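Local atomic coordinates of DUF5063 domain-containing protein (PDB entry 3NRH), a protein that is of unknown function but folds as a predominantly helical DUF5063 domain and is found here as a two-chain assembly. Residues 18-23 against 47-52; 33-38 against 87-92; 60-65 against 137-142; 69-74 against 119-124; 78-83 against 111-116. All blocks are in the same frame, centred on the assembly; numbering follows the deposited sequence.

Contact 1 of 5, residues 18-23 against 47-52; sequences TVAAEF and PLLYLK
Val19 meets three residues of 47-52 at once. Its CG2 lies over the backbone of the other helix, 3.8 Å from Leu49 N, and also touches Leu48 CG at 3.9 Å. Its CG1 sits between the backbone N and the carbonyl carbon (chi1 61°) and reaches Leu49 CD1 and the CG of Lys52. Ala20 adds a lighter contact, with its CA 4.1 Å from Leu49 CD1. Phe23 comes one turn after Val19. Leu49 CD2 stands over one face of its ring, 4.0 Å from the centroid and 14° off the normal, a CH-pi contact. Leu49 thus divides its two methyls, CD1 to Val19 and Ala20, CD2 to Phe23. This is antiparallel helix packing between helices 11-28 and 35-54, whose local axes run 147° apart and 9.4 Å from each other. Leu48 also packs on Leu51 of the second subunit. Lys52 gives this contact its aliphatic part, while its NZ forms a salt bridge with Glu15. The join across the two segments is therefore apolar and depends on shape and dispersion.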
# COMPACT_ATOMS: atom_id res chain seq x y z
N THR A 18 -14.64 -1.87 -8.45
CA THR A 18 -15.18 -2.12 -7.12
C THR A 18 -14.46 -1.36 -6.01
O THR A 18 -15.09 -0.69 -5.19
CB THR A 18 -15.17 -3.62 -6.80
OG1 THR A 18 -15.96 -4.31 -7.77
CG2 THR A 18 -15.74 -3.89 -5.40
N VAL A 19 -13.13 -1.43 -5.97
CA VAL A 19 -12.41 -0.71 -4.92
C VAL A 19 -12.46 0.80 -5.16
O VAL A 19 -12.49 1.57 -4.20
CB VAL A 19 -10.93 -1.18 -4.81
CG1 VAL A 19 -10.20 -0.92 -6.11
CG2 VAL A 19 -10.25 -0.46 -3.64
N ALA A 20 -12.46 1.21 -6.42
CA ALA A 20 -12.52 2.63 -6.75
C ALA A 20 -13.82 3.23 -6.21
O ALA A 20 -13.83 4.32 -5.63
CB ALA A 20 -12.44 2.82 -8.27
N ALA A 21 -14.93 2.51 -6.39
CA ALA A 21 -16.22 2.98 -5.91
C ALA A 21 -16.24 3.01 -4.38
O ALA A 21 -16.77 3.94 -3.77
CB ALA A 21 -17.34 2.08 -6.44
N GLU A 22 -15.65 1.99 -3.76
CA GLU A 22 -15.60 1.93 -2.30
C GLU A 22 -14.79 3.11 -1.77
O GLU A 22 -15.13 3.71 -0.75
CB GLU A 22 -14.97 0.61 -1.84
CG GLU A 22 -15.73 -0.63 -2.29
CD GLU A 22 -16.87 -1.01 -1.37
OE1 GLU A 22 -17.68 -0.12 -1.02
OE2 GLU A 22 -16.97 -2.20 -1.01
N PHE A 23 -13.70 3.43 -2.47
CA PHE A 23 -12.83 4.54 -2.09
C PHE A 23 -13.59 5.87 -2.18
O PHE A 23 -13.60 6.67 -1.24
CB PHE A 23 -11.60 4.58 -3.01
CG PHE A 23 -10.76 5.82 -2.86
CD1 PHE A 23 -9.96 6.00 -1.73
CD2 PHE A 23 -10.75 6.80 -3.85
CE1 PHE A 23 -9.15 7.15 -1.60
CE2 PHE A 23 -9.95 7.95 -3.73
CZ PHE A 23 -9.15 8.12 -2.60
N PRO A 47 -4.07 0.74 0.06
CA PRO A 47 -3.20 -0.29 -0.51
C PRO A 47 -3.92 -1.19 -1.52
O PRO A 47 -3.32 -1.65 -2.49
CB PRO A 47 -2.69 -1.05 0.72
CG PRO A 47 -3.78 -0.86 1.73
CD PRO A 47 -4.18 0.59 1.52
N LEU A 48 -5.20 -1.43 -1.28
CA LEU A 48 -5.97 -2.26 -2.20
C LEU A 48 -6.19 -1.51 -3.51
O LEU A 48 -6.14 -2.10 -4.59
CB LEU A 48 -7.32 -2.64 -1.58
CG LEU A 48 -8.19 -3.59 -2.42
CD1 LEU A 48 -7.42 -4.86 -2.76
CD2 LEU A 48 -9.46 -3.91 -1.66
N LEU A 49 -6.43 -0.21 -3.41
CA LEU A 49 -6.64 0.61 -4.60
C LEU A 49 -5.36 0.64 -5.43
O LEU A 49 -5.41 0.54 -6.66
CB LEU A 49 -7.05 2.04 -4.19
CG LEU A 49 -7.34 3.06 -5.29
CD1 LEU A 49 -8.51 2.59 -6.15
CD2 LEU A 49 -7.65 4.41 -4.66
N TYR A 50 -4.22 0.77 -4.77
CA TYR A 50 -2.94 0.80 -5.46
C TYR A 50 -2.70 -0.53 -6.17
O TYR A 50 -2.30 -0.57 -7.34
CB TYR A 50 -1.80 1.06 -4.47
CG TYR A 50 -0.46 1.26 -5.15
CD1 TYR A 50 -0.04 2.53 -5.54
CD2 TYR A 50 0.34 0.17 -5.47
CE1 TYR A 50 1.16 2.71 -6.24
CE2 TYR A 50 1.53 0.33 -6.17
CZ TYR A 50 1.93 1.61 -6.55
OH TYR A 50 3.09 1.76 -7.28
N LEU A 51 -2.92 -1.62 -5.45
CA LEU A 51 -2.73 -2.95 -6.00
C LEU A 51 -3.60 -3.20 -7.23
O LEU A 51 -3.11 -3.66 -8.26
CB LEU A 51 -3.04 -4.00 -4.93
CG LEU A 51 -2.98 -5.47 -5.35
CD1 LEU A 51 -1.61 -5.81 -5.92
CD2 LEU A 51 -3.29 -6.35 -4.13
N LYS A 52 -4.89 -2.89 -7.13
CA LYS A 52 -5.79 -3.09 -8.26
C LYS A 52 -5.42 -2.21 -9.46
O LYS A 52 -5.55 -2.63 -10.61
CB LYS A 52 -7.24 -2.85 -7.82
CG LYS A 52 -7.75 -3.87 -6.81
CD LYS A 52 -7.57 -5.30 -7.33
CE LYS A 52 -7.85 -6.34 -6.25
NZ LYS A 52 -7.51 -7.72 -6.72

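Contact 2 of 5, residues 33-38 against 87-92; sequences MKRSTF and LAEKDD
The flat guanidinium of Arg35 lies with one face over the carbonyl O of Leu87, which stands 3.1 Å above its plane. Arg35 NH2 is 3.3 Å from Leu87 O, but the angle is poor for a hydrogen bond. The ionic partner is Glu89 OE2, 3.2 Å from Arg35 NH2. The hydrogen bond of this salt bridge is bent, with an N-H...O angle of 140°, and the guanidinium and carboxylate planes are 55° apart. Water 1 spans the same pair, accepting from Arg35 NH2 and donating to Glu89 OE2. Arg35 NE bonds to Ile86 O. Lys90 passes its CD 3.6 Å from Arg35 NH1, and its NZ makes a long salt bridge to Glu89 OE1. Further in, Phe38 CE2 touches Leu87 CG at 4.4 Å. The contact ties the start of helix 35-54 to the turn that ends helix 73-87. Arg35 NH1 and Lys90 NZ are like charges only 4.6 Å apart. Glu89 pairs with both, Lys90 being the weaker partner, and would probably offset their repulsion.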
# COMPACT_ATOMS: atom_id res chain seq x y z
N MSE A 33 -18.16 10.11 10.51
CA MSE A 33 -17.28 9.24 11.29
C MSE A 33 -16.20 9.98 12.06
O MSE A 33 -15.93 11.16 11.83
CB MSE A 33 -16.63 8.22 10.37
CG MSE A 33 -15.70 8.83 9.34
SE MSE A 33 -15.01 7.50 8.14
CE MSE A 33 -16.31 7.67 6.72
N LYS A 34 -15.56 9.25 12.98
CA LYS A 34 -14.50 9.79 13.82
C LYS A 34 -13.16 9.64 13.10
O LYS A 34 -13.02 8.83 12.18
CB LYS A 34 -14.45 9.03 15.15
CG LYS A 34 -15.80 8.89 15.84
CD LYS A 34 -16.42 10.23 16.20
CE LYS A 34 -15.58 10.98 17.22
NZ LYS A 34 -16.19 12.29 17.59
N ARG A 35 -12.16 10.40 13.54
CA ARG A 35 -10.84 10.33 12.91
C ARG A 35 -10.20 8.95 12.99
O ARG A 35 -9.56 8.51 12.04
CB ARG A 35 -9.90 11.35 13.55
CG ARG A 35 -8.53 11.41 12.88
CD ARG A 35 -7.55 12.21 13.73
NE ARG A 35 -8.02 13.57 13.95
CZ ARG A 35 -7.50 14.39 14.86
NH1 ARG A 35 -6.50 13.99 15.63
NH2 ARG A 35 -7.99 15.62 14.99
N SER A 36 -10.36 8.26 14.12
CA SER A 36 -9.76 6.94 14.27
C SER A 36 -10.29 5.98 13.21
O SER A 36 -9.53 5.25 12.58
CB SER A 36 -10.04 6.38 15.67
OG SER A 36 -11.43 6.31 15.94
N THR A 37 -11.60 6.00 13.01
CA THR A 37 -12.24 5.14 12.01
C THR A 37 -11.79 5.53 10.61
O THR A 37 -11.54 4.67 9.76
CB THR A 37 -13.77 5.23 12.11
OG1 THR A 37 -14.18 4.90 13.44
CG2 THR A 37 -14.42 4.26 11.13
N PHE A 38 -11.70 6.84 10.37
CA PHE A 38 -11.27 7.35 9.07
C PHE A 38 -9.86 6.88 8.73
O PHE A 38 -9.61 6.35 7.65
CB PHE A 38 -11.30 8.88 9.05
CG PHE A 38 -10.84 9.47 7.76
CD1 PHE A 38 -11.67 9.44 6.64
CD2 PHE A 38 -9.57 10.00 7.63
CE1 PHE A 38 -11.23 9.95 5.41
CE2 PHE A 38 -9.12 10.50 6.41
CZ PHE A 38 -9.95 10.48 5.30
N LEU A 87 -9.21 15.40 9.91
CA LEU A 87 -7.82 15.22 10.31
C LEU A 87 -7.28 16.29 11.26
O LEU A 87 -6.43 16.01 12.09
CB LEU A 87 -6.93 15.15 9.05
CG LEU A 87 -7.03 13.85 8.26
CD1 LEU A 87 -6.31 14.00 6.94
CD2 LEU A 87 -6.42 12.71 9.07
N ALA A 88 -7.81 17.50 11.16
CA ALA A 88 -7.39 18.62 12.01
C ALA A 88 -5.88 18.83 11.93
O ALA A 88 -5.33 18.85 10.84
CB ALA A 88 -7.81 18.37 13.45
N GLU A 89 -5.21 19.00 13.07
CA GLU A 89 -3.75 19.17 13.08
C GLU A 89 -2.97 18.02 12.43
O GLU A 89 -1.79 18.17 12.11
CB GLU A 89 -3.25 19.42 14.52
CG GLU A 89 -4.28 19.21 15.64
CD GLU A 89 -4.43 17.74 16.06
OE1 GLU A 89 -3.40 17.07 16.29
OE2 GLU A 89 -5.59 17.29 16.18
N LYS A 90 -3.63 16.88 12.24
CA LYS A 90 -3.04 15.67 11.61
C LYS A 90 -2.93 15.77 10.10
O LYS A 90 -2.28 14.95 9.44
CB LYS A 90 -3.91 14.45 11.88
CG LYS A 90 -3.29 13.38 12.70
CD LYS A 90 -3.23 13.83 14.13
CE LYS A 90 -1.82 13.98 14.71
NZ LYS A 90 -1.96 13.75 16.17
N ASP A 91 -3.63 16.74 9.54
CA ASP A 91 -3.65 16.89 8.10
C ASP A 91 -2.31 17.25 7.48
O ASP A 91 -1.97 16.80 6.38
CB ASP A 91 -4.70 17.93 7.72
CG ASP A 91 -5.11 17.82 6.28
OD1 ASP A 91 -5.19 16.67 5.80
OD2 ASP A 91 -5.36 18.86 5.65
N ASP A 92 -1.55 18.06 8.20
CA ASP A 92 -0.26 18.51 7.70
C ASP A 92 0.88 17.55 8.01
O ASP A 92 0.96 16.97 9.09
CB ASP A 92 0.06 19.89 8.27
CG ASP A 92 -0.93 20.95 7.81
OD1 ASP A 92 -2.12 20.85 8.17
OD2 ASP A 92 -0.51 21.88 7.08
O HOH W 1 -8.21 17.13 17.41

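Contact 3 of 5, residues 60-65 against 137-142; sequences EMIGDE and TMNDSL
Asp140 turns its carboxylate into the loop 60-65 and takes two successive backbone N-H groups, one on each oxygen. Ile62 N bonds to Asp140 OD1 at 3.0 Å, nearly straight at 164°. Gly63 N bonds to Asp140 OD2 at 2.9 Å, more bent at 136°. Both donors arrive on the syn side and lie somewhat out of the carboxylate plane. A helix side chain here holds a loop by its backbone: helix 135-169 is joined by these two bonds to the irregular connection between helices 35-54 and 73-87. Ile62 crosses Asp140 at about a right angle, with CB 3.5 Å from Asp140 OD1. Selenomethionine Met61 also crosses it at about a right angle. Its bent chain brings CE toward the carboxylate, and its SE lies 3.9 Å from Asp140 O. The positive phi of Gly63 (88°) is one that suits a residue without CB. At the far end, Thr137 CG2 rests 3.8 Å from Glu65 O, the two side chains crossing at a slant.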
# COMPACT_ATOMS: atom_id res chain seq x y z
N GLU A 60 -5.64 1.57 -24.45
CA GLU A 60 -5.29 2.50 -25.51
C GLU A 60 -6.42 3.51 -25.73
O GLU A 60 -7.59 3.16 -25.64
CB GLU A 60 -5.03 1.75 -26.82
CG GLU A 60 -6.24 0.96 -27.32
CD GLU A 60 -6.01 0.35 -28.69
OE1 GLU A 60 -5.03 -0.41 -28.85
OE2 GLU A 60 -6.82 0.62 -29.60
N MSE A 61 -6.06 4.75 -26.01
CA MSE A 61 -7.03 5.81 -26.26
C MSE A 61 -7.71 5.57 -27.62
O MSE A 61 -7.04 5.24 -28.59
CB MSE A 61 -6.33 7.16 -26.30
CG MSE A 61 -5.98 7.75 -24.93
SE MSE A 61 -7.56 7.94 -23.84
CE MSE A 61 -8.73 8.82 -25.10
N ILE A 62 -9.04 5.68 -27.67
CA ILE A 62 -9.78 5.54 -28.93
C ILE A 62 -9.96 6.98 -29.40
O ILE A 62 -9.86 7.30 -30.58
CB ILE A 62 -11.20 4.96 -28.72
CG1 ILE A 62 -11.10 3.54 -28.15
CG2 ILE A 62 -12.03 5.09 -29.99
CD1 ILE A 62 -10.14 2.63 -28.82
N GLY A 63 -10.22 7.86 -28.44
CA GLY A 63 -10.43 9.25 -28.75
C GLY A 63 -11.89 9.47 -29.06
O GLY A 63 -12.77 8.96 -28.35
N ASP A 64 -12.14 10.19 -30.14
CA ASP A 64 -13.48 10.53 -30.54
C ASP A 64 -13.93 11.48 -29.47
O ASP A 64 -13.26 12.45 -29.13
CB ASP A 64 -14.43 9.33 -30.53
CG ASP A 64 -14.72 8.79 -31.90
OD1 ASP A 64 -14.02 7.84 -32.30
OD2 ASP A 64 -15.65 9.30 -32.58
N GLU A 65 -15.05 11.11 -28.88
CA GLU A 65 -15.76 11.84 -27.84
C GLU A 65 -15.10 11.82 -26.47
O GLU A 65 -14.70 10.78 -25.96
CB GLU A 65 -17.13 11.21 -27.71
CG GLU A 65 -18.13 11.90 -26.86
CD GLU A 65 -19.36 11.05 -26.73
OE1 GLU A 65 -19.72 10.41 -27.75
OE2 GLU A 65 -19.97 11.01 -25.64
N THR A 137 -16.40 5.75 -24.21
CA THR A 137 -15.95 6.60 -23.12
C THR A 137 -15.60 5.80 -21.87
O THR A 137 -14.85 6.27 -21.02
CB THR A 137 -16.99 7.70 -22.78
OG1 THR A 137 -18.28 7.10 -22.58
CG2 THR A 137 -17.08 8.71 -23.91
N MSE A 138 -16.15 4.59 -21.76
CA MSE A 138 -15.83 3.73 -20.63
C MSE A 138 -14.37 3.34 -20.82
O MSE A 138 -13.58 3.32 -19.87
CB MSE A 138 -16.70 2.47 -20.63
CG MSE A 138 -18.14 2.69 -20.20
SE MSE A 138 -19.21 1.07 -20.36
CE MSE A 138 -18.53 0.12 -18.83
N ASN A 139 -14.01 3.05 -22.06
CA ASN A 139 -12.64 2.66 -22.38
C ASN A 139 -11.67 3.82 -22.22
O ASN A 139 -10.60 3.67 -21.62
CB ASN A 139 -12.55 2.12 -23.81
CG ASN A 139 -11.13 1.82 -24.23
OD1 ASN A 139 -10.39 2.72 -24.64
ND2 ASN A 139 -10.73 0.57 -24.10
N ASP A 140 -12.04 4.98 -22.76
CA ASP A 140 -11.17 6.15 -22.67
C ASP A 140 -11.01 6.67 -21.25
O ASP A 140 -9.91 7.09 -20.87
CB ASP A 140 -11.69 7.25 -23.60
CG ASP A 140 -11.36 6.98 -25.05
OD1 ASP A 140 -10.91 5.85 -25.34
OD2 ASP A 140 -11.54 7.88 -25.90
N SER A 141 -12.07 6.64 -20.45
CA SER A 141 -11.96 7.10 -19.07
C SER A 141 -11.00 6.19 -18.31
O SER A 141 -10.24 6.64 -17.46
CB SER A 141 -13.34 7.13 -18.38
OG SER A 141 -13.93 5.85 -18.29
N LEU A 142 -11.04 4.90 -18.63
CA LEU A 142 -10.15 3.93 -18.00
C LEU A 142 -8.70 4.22 -18.39
O LEU A 142 -7.81 4.28 -17.55
CB LEU A 142 -10.51 2.50 -18.43
CG LEU A 142 -9.55 1.41 -17.93
CD1 LEU A 142 -9.60 1.37 -16.41
CD2 LEU A 142 -9.94 0.06 -18.52

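Contact 4 of 5, residues 69-74 against 119-124; sequences TYVTEE and IYQDIK
Lys124 lies across one face of the Tyr70 ring and supplies both the CH-pi and the cation-pi part of this contact. Its CE is 3.6 Å from the ring centroid and 16° off the normal, offset toward the rim. Its CG, anti to the backbone N (chi1 -178°), is thereby placed near the same ring, 3.5 Å from Tyr70 CD2. The ammonium NZ stands farther off, 4.7 Å from the Tyr70 centroid and 18° off the normal. That geometry fits a cation-pi interaction, yet the stronger partner of Lys124 NZ is Glu28, by a salt bridge. Glu28 also accepts a hydrogen bond from Tyr120 OH.

The apolar group centres on Val71. Its CG2 touches Gln121 CA at 3.8 Å, Lys124 CB at 4.0 Å and Tyr120 CE2 at 4.0 Å. Its CG1 meets the aliphatic part of Gln121, with Gln121 CG 3.8 Å away, and these two side chains cross at about a right angle. The polar bonds involve the loop backbone: the N atoms of Tyr70 and Val71 both bond to Asp125 OD1.

Residues 69-72 form the lead-in to helix 73-87, where Thr72 is the N-cap. They lie against helix 112-131, whose Ile119 and Ile123 pack on helices 11-28 and 135-169.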
# COMPACT_ATOMS: atom_id res chain seq x y z
N THR A 69 -17.16 14.57 -17.36
CA THR A 69 -16.39 14.80 -16.14
C THR A 69 -17.38 14.97 -15.00
O THR A 69 -18.51 15.41 -15.22
CB THR A 69 -15.52 16.07 -16.26
OG1 THR A 69 -14.54 15.88 -17.29
CG2 THR A 69 -14.80 16.35 -14.95
N TYR A 70 -16.98 14.60 -13.79
CA TYR A 70 -17.86 14.74 -12.65
C TYR A 70 -17.39 15.81 -11.68
O TYR A 70 -18.15 16.71 -11.31
CB TYR A 70 -17.96 13.41 -11.87
CG TYR A 70 -18.81 13.54 -10.62
CD1 TYR A 70 -20.18 13.27 -10.65
CD2 TYR A 70 -18.25 13.95 -9.42
CE1 TYR A 70 -20.97 13.42 -9.51
CE2 TYR A 70 -19.03 14.10 -8.27
CZ TYR A 70 -20.39 13.84 -8.32
OH TYR A 70 -21.15 13.96 -7.17
N VAL A 71 -16.13 15.71 -11.28
CA VAL A 71 -15.56 16.64 -10.31
C VAL A 71 -15.43 18.09 -10.75
O VAL A 71 -14.71 18.41 -11.70
CB VAL A 71 -14.18 16.14 -9.82
CG1 VAL A 71 -13.62 17.09 -8.77
CG2 VAL A 71 -14.32 14.74 -9.23
N THR A 72 -16.14 18.96 -10.05
CA THR A 72 -16.12 20.39 -10.30
C THR A 72 -15.30 21.02 -9.18
O THR A 72 -14.94 20.35 -8.22
CB THR A 72 -17.54 20.99 -10.27
OG1 THR A 72 -18.09 20.82 -8.95
CG2 THR A 72 -18.43 20.29 -11.28
N GLU A 73 -14.99 22.31 -9.30
CA GLU A 73 -14.22 22.98 -8.26
C GLU A 73 -14.95 22.91 -6.91
O GLU A 73 -14.32 22.72 -5.87
CB GLU A 73 -13.99 24.45 -8.63
CG GLU A 73 -13.11 25.22 -7.65
CD GLU A 73 -11.75 24.57 -7.46
OE1 GLU A 73 -11.07 24.29 -8.46
OE2 GLU A 73 -11.36 24.34 -6.29
N GLU A 74 -16.27 23.05 -6.94
CA GLU A 74 -17.07 23.01 -5.72
C GLU A 74 -17.02 21.63 -5.06
O GLU A 74 -16.87 21.52 -3.84
CB GLU A 74 -18.52 23.38 -6.04
CG GLU A 74 -19.42 23.52 -4.81
CD GLU A 74 -18.95 24.60 -3.86
OE1 GLU A 74 -18.43 25.64 -4.33
OE2 GLU A 74 -19.11 24.43 -2.63
N ILE A 119 -6.56 12.54 -5.58
CA ILE A 119 -6.72 11.16 -6.04
C ILE A 119 -8.20 10.95 -6.39
O ILE A 119 -8.53 10.37 -7.43
CB ILE A 119 -6.30 10.16 -4.93
CG1 ILE A 119 -4.80 10.34 -4.63
CG2 ILE A 119 -6.59 8.73 -5.36
CD1 ILE A 119 -4.33 9.57 -3.40
N TYR A 120 -9.07 11.46 -5.53
CA TYR A 120 -10.52 11.36 -5.72
C TYR A 120 -10.93 11.94 -7.08
O TYR A 120 -11.77 11.38 -7.77
CB TYR A 120 -11.24 12.11 -4.59
CG TYR A 120 -12.74 12.19 -4.73
CD1 TYR A 120 -13.57 11.17 -4.25
CD2 TYR A 120 -13.35 13.29 -5.33
CE1 TYR A 120 -14.96 11.25 -4.36
CE2 TYR A 120 -14.74 13.38 -5.45
CZ TYR A 120 -15.54 12.36 -4.96
OH TYR A 120 -16.91 12.44 -5.10
N GLN A 121 -10.34 13.07 -7.46
CA GLN A 121 -10.68 13.67 -8.74
C GLN A 121 -10.49 12.68 -9.88
O GLN A 121 -11.36 12.55 -10.75
CB GLN A 121 -9.84 14.92 -9.00
CG GLN A 121 -10.32 15.75 -10.19
CD GLN A 121 -9.50 17.01 -10.39
OE1 GLN A 121 -9.20 17.72 -9.43
NE2 GLN A 121 -9.15 17.30 -11.64
N ASP A 122 -9.36 11.98 -9.90
CA ASP A 122 -9.13 11.02 -10.97
C ASP A 122 -10.01 9.77 -10.86
O ASP A 122 -10.57 9.32 -11.85
CB ASP A 122 -7.66 10.60 -11.03
CG ASP A 122 -6.89 11.35 -12.09
OD1 ASP A 122 -7.28 11.29 -13.28
OD2 ASP A 122 -5.89 12.01 -11.75
N ILE A 123 -10.14 9.24 -9.65
CA ILE A 123 -10.94 8.03 -9.47
C ILE A 123 -12.44 8.27 -9.69
O ILE A 123 -13.10 7.49 -10.39
CB ILE A 123 -10.74 7.43 -8.05
CG1 ILE A 123 -9.24 7.23 -7.79
CG2 ILE A 123 -11.48 6.09 -7.94
CD1 ILE A 123 -8.56 6.31 -8.78
N LYS A 124 -12.97 9.34 -9.11
CA LYS A 124 -14.39 9.66 -9.25
C LYS A 124 -14.79 9.94 -10.70
O LYS A 124 -15.85 9.49 -11.15
CB LYS A 124 -14.74 10.88 -8.39
CG LYS A 124 -16.22 11.28 -8.43
CD LYS A 124 -17.12 10.21 -7.84
CE LYS A 124 -18.58 10.67 -7.78
NZ LYS A 124 -19.46 9.68 -7.10

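Contact 5 of 5, residues 78-83 against 111-116; sequences VLRINL and NISEDL
Leu83 and Ser113 bring two antiparallel helices close together in this helical fold. Helices 73-87 and 112-131 run at 144° to each other here, with local axes 8.3 Å apart. The packed part is at the Leu83 end. Leu83 CB lies 3.8 Å from Ser113 CB, and their CA atoms are 5.2 Å apart. The small side chain of Ser113 is consistent with this near approach. Ser113 CB also touches the carbonyl O of Arg80 at 3.5 Å. Beyond it, Leu83 CD1 meets Leu116 CB at 3.7 Å. Leu116 is buried and also packs on Thr160 of helix 135-169.

The looser part is at Arg80 and Glu114. Arg80 CG is 4.3 Å from Glu114 N, and the Arg80 chain bends at chi3. The charged ends of these two residues do not meet: Arg80 NE is 5.8 Å from Glu114 OE1, and Arg80 instead forms a salt bridge to Glu77. Ser113 OG also bonds to Asp91 in the turn after helix 73-87. A water joins Arg80 to Ser113: water 2 accepts from Arg80 NH1 and donates to Ser113 OG at 2.8 Å.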
# COMPACT_ATOMS: atom_id res chain seq x y z
N VAL A 78 -15.26 21.25 -1.38
CA VAL A 78 -16.07 20.79 -0.26
C VAL A 78 -15.47 19.53 0.34
O VAL A 78 -15.40 19.39 1.56
CB VAL A 78 -17.53 20.53 -0.70
CG1 VAL A 78 -18.32 19.94 0.45
CG2 VAL A 78 -18.17 21.83 -1.17
N LEU A 79 -15.03 18.61 -0.52
CA LEU A 79 -14.43 17.37 -0.04
C LEU A 79 -13.13 17.64 0.70
O LEU A 79 -12.90 17.11 1.79
CB LEU A 79 -14.15 16.41 -1.20
CG LEU A 79 -13.38 15.14 -0.81
CD1 LEU A 79 -14.20 14.30 0.16
CD2 LEU A 79 -13.06 14.33 -2.06
N ARG A 80 -12.27 18.46 0.10
CA ARG A 80 -10.99 18.78 0.73
C ARG A 80 -11.19 19.37 2.12
O ARG A 80 -10.53 18.96 3.08
CB ARG A 80 -10.20 19.76 -0.14
CG ARG A 80 -8.85 20.15 0.47
CD ARG A 80 -8.13 21.21 -0.37
NE ARG A 80 -8.86 22.48 -0.42
CZ ARG A 80 -9.00 23.31 0.61
NH1 ARG A 80 -8.46 23.01 1.79
NH2 ARG A 80 -9.69 24.43 0.47
N ILE A 81 -12.10 20.33 2.22
CA ILE A 81 -12.36 20.97 3.50
C ILE A 81 -12.89 19.99 4.54
O ILE A 81 -12.49 20.04 5.71
CB ILE A 81 -13.35 22.15 3.33
CG1 ILE A 81 -12.69 23.25 2.50
CG2 ILE A 81 -13.77 22.69 4.69
CD1 ILE A 81 -13.61 24.39 2.12
N ASN A 82 -13.78 19.09 4.14
CA ASN A 82 -14.32 18.11 5.08
C ASN A 82 -13.23 17.17 5.57
O ASN A 82 -13.18 16.83 6.76
CB ASN A 82 -15.45 17.30 4.44
CG ASN A 82 -16.67 18.16 4.13
OD1 ASN A 82 -17.03 19.04 4.90
ND2 ASN A 82 -17.31 17.89 3.00
N LEU A 83 -12.36 16.74 4.67
CA LEU A 83 -11.28 15.84 5.06
C LEU A 83 -10.32 16.57 5.98
O LEU A 83 -9.83 16.00 6.96
CB LEU A 83 -10.54 15.33 3.82
CG LEU A 83 -11.42 14.52 2.85
CD1 LEU A 83 -10.58 14.00 1.70
CD2 LEU A 83 -12.06 13.36 3.61
N ASN A 111 -0.57 18.35 2.66
CA ASN A 111 -1.78 18.07 3.42
C ASN A 111 -2.43 16.80 2.89
O ASN A 111 -2.64 16.64 1.69
CB ASN A 111 -2.77 19.24 3.29
CG ASN A 111 -2.31 20.47 4.04
OD1 ASN A 111 -2.21 20.47 5.27
ND2 ASN A 111 -2.01 21.53 3.30
N ILE A 112 -2.72 15.88 3.81
CA ILE A 112 -3.36 14.62 3.43
C ILE A 112 -4.68 14.91 2.72
O ILE A 112 -5.01 14.28 1.71
CB ILE A 112 -3.64 13.76 4.68
CG1 ILE A 112 -2.32 13.38 5.36
CG2 ILE A 112 -4.43 12.52 4.28
CD1 ILE A 112 -2.49 12.67 6.71
N SER A 113 -5.44 15.87 3.23
CA SER A 113 -6.73 16.21 2.63
C SER A 113 -6.62 16.57 1.15
O SER A 113 -7.46 16.18 0.35
CB SER A 113 -7.39 17.36 3.41
OG SER A 113 -6.56 18.50 3.41
N GLU A 114 -5.57 17.32 0.79
CA GLU A 114 -5.39 17.71 -0.60
C GLU A 114 -5.01 16.51 -1.45
O GLU A 114 -5.49 16.36 -2.57
CB GLU A 114 -4.32 18.80 -0.72
CG GLU A 114 -4.33 19.49 -2.07
CD GLU A 114 -3.31 20.61 -2.17
OE1 GLU A 114 -3.21 21.40 -1.21
OE2 GLU A 114 -2.63 20.71 -3.21
N ASP A 115 -4.13 15.66 -0.92
CA ASP A 115 -3.71 14.45 -1.64
C ASP A 115 -4.93 13.58 -1.93
O ASP A 115 -5.12 13.11 -3.06
CB ASP A 115 -2.72 13.62 -0.82
CG ASP A 115 -1.35 14.25 -0.73
OD1 ASP A 115 -0.78 14.61 -1.78
OD2 ASP A 115 -0.83 14.38 0.40
N LEU A 116 -5.74 13.33 -0.90
CA LEU A 116 -6.92 12.50 -1.06
C LEU A 116 -7.91 13.10 -2.05
O LEU A 116 -8.46 12.38 -2.89
CB LEU A 116 -7.60 12.26 0.29
CG LEU A 116 -6.78 11.42 1.28
CD1 LEU A 116 -7.50 11.35 2.62
CD2 LEU A 116 -6.56 10.03 0.70
O HOH W 2 -6.27 21.17 2.69

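In the fold
Contacts 2 and 3 lie on opposite sides of the chain's centre, their own centres about 37 Å apart. Contact 1 uses helices 11-28 and 35-54, and contact 2 uses the first turn of helix 35-54. Contact 4 joins the lead-in of helix 73-87, and contact 5 the helix itself, to helix 112-131; their centres are about 12 Å apart. Along the chain, contact 1 closes before contacts 3, 4 and 5 open. Contact 5 is nested within contact 4, and contact 4 within contact 3, while contact 2 crosses all the others. Asp91 joins contact 2 to contact 5 through Ser113 and Ile112. Helix 112-131 also meets Ala20 and Phe23 of helix 11-28, joining contact 4 to contact 1.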